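Local structure of PUM-HD domain-containing protein (Caenorhabditis elegans, 7CGF) at residues Cys273-Ala278 with Phe317-Ser322. The protein binds PBE-containing RNA through its Pumilio homology domain and is probably a reader of mRNA 3' untranslated regions. The protein carries 2 engineered substitutions. Residues are numbered along the deposited sequence; the frame is centred on the assembly and turned at random.
Sequences CLEQGA and FDQVTS
At the junction of two successive Pumilio repeats, Leu274 near the end of helix 266-276 meets Gln319, the last residue of helix 309-319. Their alpha carbons lie 6.3 Å apart, and the beta carbons face each other at 4.3 Å between CB of Leu274 and CB of Gln319. From there the glutamine chain leaves beside its own backbone N (chi1 -62°) and bends at chi2 (-76°), which lays the amide along the helix backbone at Leu274 and Glu275. Gln319 OE1 comes 3.6 Å from the carbonyl oxygen of Leu274, a meeting of two acceptors and not a hydrogen bond, and rests 3.7 Å from CA of Glu275; the amide passes alongside the backbone in van der Waals contact. CG of Glu275 flanks the same group, 4.2 Å from CD of Gln319, and the carboxylate beyond it forms a salt bridge through OE2 to Lys315, one turn earlier on helix 309-319. Such stacking of equivalent helices from successive repeats builds the curved PUF solenoid, and this junction joins the two repeats predicted at 252-287 and 294-331. Deeper in, the contact turns apolar: CD2 of Leu274 lies 4.4 Å from CG1 of Val320, both residues buried and both reaching helix 279-290, Leu274 on Ile285 and Val320 on Val286. An alanine in place of Gln319 would probably open a gap beside CA of Glu275 and leave CG of Glu275 without the amide beside it. Lys282 of helix 279-290 also ties in the junction, its NZ hydrogen-bonding the backbone oxygen of Gln319.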
loop_
_atom_site.group_PDB
_atom_site.type_symbol
_atom_site.label_atom_id
_atom_site.label_comp_id
_atom_site.label_asym_id
_atom_site.label_seq_id
_atom_site.Cartn_x
_atom_site.Cartn_y
_atom_site.Cartn_z
ATOM N N CYS A 273 3.788 -18.654 -3.311
ATOM C CA CYS A 273 4.216 -19.816 -2.528
ATOM C C CYS A 273 5.556 -20.349 -3.011
ATOM O O CYS A 273 6.401 -20.763 -2.204
ATOM C CB CYS A 273 3.178 -20.928 -2.610
ATOM S SG CYS A 273 1.628 -20.596 -1.744
ATOM N N LEU A 274 5.753 -20.379 -4.327
ATOM C CA LEU A 274 6.987 -20.943 -4.868
ATOM C C LEU A 274 8.174 -20.016 -4.647
ATOM O O LEU A 274 9.302 -20.490 -4.467
ATOM C CB LEU A 274 6.804 -21.246 -6.353
ATOM C CG LEU A 274 5.827 -22.376 -6.673
ATOM C CD1 LEU A 274 5.370 -22.270 -8.117
ATOM C CD2 LEU A 274 6.434 -23.762 -6.405
ATOM N N GLU A 275 7.942 -18.701 -4.659
ATOM C CA GLU A 275 9.000 -17.724 -4.423
ATOM C C GLU A 275 9.371 -17.643 -2.945
ATOM O O GLU A 275 10.549 -17.496 -2.606
ATOM C CB GLU A 275 8.558 -16.349 -4.940
ATOM C CG GLU A 275 8.208 -16.321 -6.421
ATOM C CD GLU A 275 7.438 -15.069 -6.843
ATOM O OE1 GLU A 275 6.868 -14.364 -5.977
ATOM O OE2 GLU A 275 7.399 -14.786 -8.058
ATOM N N GLN A 276 8.386 -17.755 -2.055
ATOM C CA GLN A 276 8.596 -17.572 -0.620
ATOM C C GLN A 276 8.739 -18.871 0.156
ATOM O O GLN A 276 9.231 -18.843 1.292
ATOM C CB GLN A 276 7.428 -16.789 -0.010
ATOM C CG GLN A 276 7.349 -15.362 -0.484
ATOM C CD GLN A 276 8.258 -14.448 0.305
ATOM O OE1 GLN A 276 8.604 -14.741 1.452
ATOM N NE2 GLN A 276 8.650 -13.333 -0.302
ATOM N N GLY A 277 8.313 -19.995 -0.409
ATOM C CA GLY A 277 8.226 -21.217 0.361
ATOM C C GLY A 277 9.559 -21.934 0.496
ATOM O O GLY A 277 10.451 -21.823 -0.346
ATOM N N ALA A 278 9.679 -22.681 1.588
ATOM C CA ALA A 278 10.843 -23.522 1.804
ATOM C C ALA A 278 10.778 -24.746 0.901
ATOM O O ALA A 278 9.753 -25.050 0.284
ATOM C CB ALA A 278 10.931 -23.953 3.264
ATOM N N PHE A 317 9.467 -24.467 -12.467
ATOM C CA PHE A 317 10.780 -24.804 -13.013
ATOM C C PHE A 317 11.841 -23.818 -12.549
ATOM O O PHE A 317 12.970 -24.208 -12.233
ATOM C CB PHE A 317 10.734 -24.839 -14.544
ATOM C CG PHE A 317 10.276 -26.151 -15.119
ATOM C CD1 PHE A 317 8.927 -26.447 -15.236
ATOM C CD2 PHE A 317 11.203 -27.082 -15.578
ATOM C CE1 PHE A 317 8.497 -27.660 -15.785
ATOM C CE2 PHE A 317 10.782 -28.297 -16.125
ATOM C CZ PHE A 317 9.435 -28.588 -16.231
ATOM N N ASP A 318 11.496 -22.530 -12.482
ATOM C CA ASP A 318 12.494 -21.531 -12.126
ATOM C C ASP A 318 12.863 -21.554 -10.645
ATOM O O ASP A 318 13.958 -21.105 -10.293
ATOM C CB ASP A 318 11.998 -20.136 -12.527
ATOM C CG ASP A 318 11.777 -19.999 -14.030
ATOM O OD1 ASP A 318 12.311 -20.831 -14.805
ATOM O OD2 ASP A 318 11.071 -19.050 -14.445
ATOM N N GLN A 319 12.001 -22.089 -9.771
ATOM C CA GLN A 319 12.168 -21.915 -8.331
ATOM C C GLN A 319 12.537 -23.169 -7.551
ATOM O O GLN A 319 12.950 -23.044 -6.394
ATOM C CB GLN A 319 10.886 -21.334 -7.711
ATOM C CG GLN A 319 10.503 -19.955 -8.231
ATOM C CD GLN A 319 11.366 -18.844 -7.661
ATOM O OE1 GLN A 319 11.802 -18.903 -6.506
ATOM N NE2 GLN A 319 11.603 -17.815 -8.465
ATOM N N VAL A 320 12.385 -24.363 -8.106
ATOM C CA VAL A 320 12.521 -25.577 -7.321
ATOM C C VAL A 320 13.944 -26.110 -7.445
ATOM O O VAL A 320 14.762 -25.590 -8.198
ATOM C CB VAL A 320 11.470 -26.644 -7.710
ATOM C CG1 VAL A 320 10.055 -26.077 -7.530
ATOM C CG2 VAL A 320 11.701 -27.161 -9.127
ATOM N N THR A 321 14.252 -27.148 -6.668
ATOM C CA THR A 321 15.600 -27.702 -6.661
ATOM C C THR A 321 15.848 -28.487 -7.945
ATOM O O THR A 321 14.923 -28.825 -8.685
ATOM C CB THR A 321 15.819 -28.609 -5.447
ATOM O OG1 THR A 321 14.949 -29.741 -5.524
ATOM C CG2 THR A 321 15.543 -27.865 -4.151
ATOM N N SER A 322 17.123 -28.791 -8.205
ATOM C CA SER A 322 17.444 -29.601 -9.375
ATOM C C SER A 322 16.769 -30.958 -9.287
ATOM O O SER A 322 16.245 -31.472 -10.283
ATOM C CB SER A 322 18.958 -29.767 -9.509
ATOM O OG SER A 322 19.446 -30.632 -8.507
#